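Local coordinates for CELL WALL surface anchor family protein (Streptococcus pneumoniae, PDB 2X9Z), which forms the repeating backbone of the Streptococcus pneumoniae pilus and probably contributes to cell adhesion, at residues V75-A79 / G80-L84; A98-A101 / K102-Q106. The protein carries 1 engineered substitution. All coordinates share one frame; numbering follows the deposited sequence.

Contact 1: residues V75-A79 / G80-L84; sequences VALEA and GDYAL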
# COMPACT_ATOMS: atom_id res chain seq x y z
N VAL A 75 9.98 -9.34 -19.12
CA VAL A 75 9.04 -9.80 -20.14
C VAL A 75 7.63 -9.37 -19.73
O VAL A 75 7.17 -9.69 -18.64
CB VAL A 75 9.09 -11.34 -20.31
CG1 VAL A 75 8.09 -11.79 -21.37
CG2 VAL A 75 10.51 -11.80 -20.66
N ALA A 76 6.95 -8.62 -20.60
CA ALA A 76 5.61 -8.16 -20.29
C ALA A 76 4.67 -9.34 -20.04
O ALA A 76 4.68 -10.32 -20.79
CB ALA A 76 5.07 -7.29 -21.41
N LEU A 77 3.87 -9.26 -18.99
CA LEU A 77 2.87 -10.29 -18.76
C LEU A 77 1.79 -10.24 -19.84
O LEU A 77 1.53 -9.19 -20.42
CB LEU A 77 2.23 -10.14 -17.37
CG LEU A 77 3.09 -10.52 -16.16
CD1 LEU A 77 2.29 -10.35 -14.87
CD2 LEU A 77 3.60 -11.95 -16.28
N GLU A 78 1.19 -11.39 -20.12
CA GLU A 78 0.03 -11.44 -21.00
C GLU A 78 -1.19 -10.94 -20.21
O GLU A 78 -1.20 -11.03 -18.98
CB GLU A 78 -0.18 -12.86 -21.53
CG GLU A 78 1.06 -13.45 -22.22
CD GLU A 78 1.31 -12.91 -23.63
OE1 GLU A 78 0.43 -12.21 -24.18
OE2 GLU A 78 2.39 -13.19 -24.19
N ALA A 79 -2.19 -10.41 -20.89
CA ALA A 79 -3.35 -9.83 -20.22
C ALA A 79 -4.00 -10.75 -19.17
O ALA A 79 -4.40 -10.30 -18.09
CB ALA A 79 -4.39 -9.38 -21.23
N GLY A 80 -4.11 -12.03 -19.50
CA GLY A 80 -4.74 -12.99 -18.61
C GLY A 80 -3.88 -13.41 -17.43
O GLY A 80 -4.32 -14.20 -16.59
N ASP A 81 -2.66 -12.89 -17.35
CA ASP A 81 -1.73 -13.24 -16.27
C ASP A 81 -1.96 -12.44 -14.99
O ASP A 81 -1.39 -12.75 -13.95
CB ASP A 81 -0.29 -13.02 -16.72
CG ASP A 81 0.16 -13.98 -17.79
OD1 ASP A 81 -0.53 -15.01 -18.02
OD2 ASP A 81 1.21 -13.71 -18.40
N TYR A 82 -2.75 -11.37 -15.07
CA TYR A 82 -2.97 -10.51 -13.92
C TYR A 82 -4.32 -9.82 -14.01
O TYR A 82 -4.91 -9.75 -15.09
CB TYR A 82 -1.85 -9.46 -13.79
CG TYR A 82 -1.77 -8.48 -14.94
CD1 TYR A 82 -1.13 -8.81 -16.13
CD2 TYR A 82 -2.31 -7.20 -14.83
CE1 TYR A 82 -1.04 -7.92 -17.18
CE2 TYR A 82 -2.23 -6.29 -15.88
CZ TYR A 82 -1.59 -6.66 -17.05
OH TYR A 82 -1.51 -5.76 -18.08
N ALA A 83 -4.80 -9.33 -12.88
CA ALA A 83 -6.03 -8.56 -12.80
C ALA A 83 -5.69 -7.22 -12.17
O ALA A 83 -5.21 -7.16 -11.04
CB ALA A 83 -7.06 -9.29 -11.96
N LEU A 84 -5.94 -6.15 -12.92
CA LEU A 84 -5.64 -4.80 -12.49
C LEU A 84 -6.95 -4.05 -12.25
O LEU A 84 -7.85 -4.07 -13.09
CB LEU A 84 -4.85 -4.08 -13.59
CG LEU A 84 -4.58 -2.59 -13.40
CD1 LEU A 84 -3.65 -2.37 -12.21
CD2 LEU A 84 -3.97 -1.99 -14.65
O HOH W 1 0.78 -6.62 -20.08
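Residues E78 and D81 close a type I beta turn, with A79 and G80 at its two corners and the alpha carbons of E78 and D81 5.4 Å apart. The turn forms a short 3-10 segment and takes the chain from strand 75-76, at the margin of one sheet of the Cna-B-like domain, to strand 82-87, at the margin of another. Its main-chain bond runs from D81 N to E78 O over 2.9 Å. A second bond answers it from the side chain: E78 N reaches D81 OD2 at 2.9 Å, meeting the carboxylate from above its plane, 55° out of it. With CG anti to its carbonyl carbon (chi1 -68°), D81 folds its carboxylate back over the turn, where OD2 also takes a salt bridge from K102. Residue E78 is thus gripped through both its N-H and its C=O. Flanking the turn, L77 before it and Y82 after it make the apolar contact, L77 CB lying 3.8 Å from Y82 CD1. The ring is swung between the backbone N and carbonyl carbon of Y82 (chi1 64°), and A79 O sits 4.1 Å over one ring face, nearer its periphery than its centre. A water completes the link, donating to L77 O at 2.7 Å and hydrogen-bonded to Y82 OH at 3.2 Å.

Contact 2: residues A98-A101 / K102-Q106; sequences AGLA and KVNDQ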
# COMPACT_ATOMS: atom_id res chain seq x y z
N ALA A 98 -2.54 -18.05 -14.03
CA ALA A 98 -1.62 -18.02 -15.16
C ALA A 98 -0.36 -17.20 -14.84
O ALA A 98 0.75 -17.58 -15.21
CB ALA A 98 -2.31 -17.49 -16.41
N GLY A 99 -0.53 -16.07 -14.17
CA GLY A 99 0.60 -15.26 -13.76
C GLY A 99 1.40 -15.90 -12.65
O GLY A 99 2.63 -15.84 -12.63
N LEU A 100 0.71 -16.52 -11.69
CA LEU A 100 1.40 -17.19 -10.59
C LEU A 100 2.31 -18.29 -11.13
O LEU A 100 3.37 -18.55 -10.58
CB LEU A 100 0.39 -17.77 -9.61
CG LEU A 100 -0.28 -16.73 -8.70
CD1 LEU A 100 -1.48 -17.33 -7.98
CD2 LEU A 100 0.71 -16.14 -7.71
N ALA A 101 1.89 -18.93 -12.21
CA ALA A 101 2.69 -20.01 -12.79
C ALA A 101 4.05 -19.52 -13.26
O ALA A 101 5.00 -20.30 -13.34
CB ALA A 101 1.94 -20.69 -13.94
N LYS A 102 4.15 -18.23 -13.58
CA LYS A 102 5.40 -17.66 -14.08
C LYS A 102 6.36 -17.22 -12.97
O LYS A 102 7.53 -16.97 -13.23
CB LYS A 102 5.11 -16.50 -15.03
CG LYS A 102 4.45 -16.95 -16.33
CD LYS A 102 4.07 -15.80 -17.24
CE LYS A 102 3.59 -16.34 -18.58
NZ LYS A 102 3.19 -15.23 -19.50
N VAL A 103 5.87 -17.13 -11.73
CA VAL A 103 6.75 -16.77 -10.61
C VAL A 103 6.92 -17.88 -9.58
O VAL A 103 7.88 -17.87 -8.83
CB VAL A 103 6.32 -15.45 -9.90
CG1 VAL A 103 6.31 -14.30 -10.89
CG2 VAL A 103 4.96 -15.61 -9.23
N ASN A 104 5.98 -18.83 -9.54
CA ASN A 104 6.05 -19.95 -8.61
C ASN A 104 6.88 -21.10 -9.17
O ASN A 104 6.96 -21.28 -10.40
CB ASN A 104 4.65 -20.50 -8.32
CG ASN A 104 3.90 -19.70 -7.27
OD1 ASN A 104 4.50 -18.98 -6.47
ND2 ASN A 104 2.58 -19.84 -7.27
N ASP A 105 7.49 -21.88 -8.29
CA ASP A 105 8.21 -23.08 -8.69
C ASP A 105 9.24 -22.82 -9.79
O ASP A 105 9.36 -23.59 -10.74
CB ASP A 105 7.23 -24.18 -9.13
CG ASP A 105 7.86 -25.56 -9.17
OD1 ASP A 105 8.84 -25.79 -8.42
OD2 ASP A 105 7.38 -26.42 -9.94
N GLN A 106 9.97 -21.72 -9.64
CA GLN A 106 11.07 -21.39 -10.55
C GLN A 106 12.41 -21.65 -9.86
O GLN A 106 12.51 -21.66 -8.63
CB GLN A 106 10.96 -19.93 -11.01
CG GLN A 106 9.60 -19.63 -11.63
CD GLN A 106 9.33 -20.45 -12.89
OE1 GLN A 106 10.24 -20.74 -13.68
NE2 GLN A 106 8.07 -20.79 -13.10
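Carbonyl L100 O is shared by the backbone amides of V103 and N104, a bifurcated acceptor in the short helix about 97-103. The two donors arrive differently: N104 N, at 2.8 Å, lies nearly along the C=O axis (C=O...N 171°), whereas V103 N, at 3.1 Å, stands above the carbonyl plane. One acceptor therefore serves an alpha-type and a 3-10-type bond together. One residue earlier the spacing is of the 3-10 kind, K102 N donating to G99 O over 3.0 Å. The amide of G99 is itself taken by the hydroxyl oxygen of T96, just ahead of the helix. Carbon atoms lie against these carbonyls: V103 CG2 is 3.6 Å from L100 O, and K102 CB is 3.5 Å from G99 O. Both L100 and V103 also pack on L95 of strand 90-95.

The side chain of N104 lies beside that of L100, both heading in one direction, with ND2 3.8 Å from L100 CB. Its amide is nevertheless satisfied at both ends: OD1 accepts from the backbone N of Y48, and ND2 has its own hydrogen-bonding partner. The carbonyl of N104 is taken by Q106, whose chain bends sharply at chi2 (-63°) and returns NE2 to within 3.0 Å of N104 O, the acceptor 33° out of the amide plane. Backbone hydrogen bonds between D105 and A46 and between Q106 and L45 continue the attachment to the same neighbouring loop. The chain of K102 is fully extended beyond CG and heads away from this cluster. The chemistry implies a chain exit held by hydrogen bonds from backbone and side-chain amides, with G99 O and L100 O taken by K102, V103 and N104, N104 O by Q106 and N104 OD1 by Y48, while the ammonium of K102 reaches out to D81 in the turn at 78-81.

How the contacts relate
Followed from the N terminus, contact 1 closes first, its tight turn carrying the chain from strand 75-76 into strand 82-87. The chain then returns along strand 90-95 and enters helix 97-103, where contact 2 closes before the chain moves on to strand 110-120. The two are in series, neither nesting nor crossing, with centres about 12 Å apart. They meet through D81: its OD2 lies 2.7 Å from K102 NZ in a salt bridge, OD1 packs 3.5 Å from A98 CB, and CB rests 3.8 Å from G99 CA. Turn and helix are thereby clasped together beside strand 82-87, the outermost of its sheet, each by a residue that also takes part in its own local bonding.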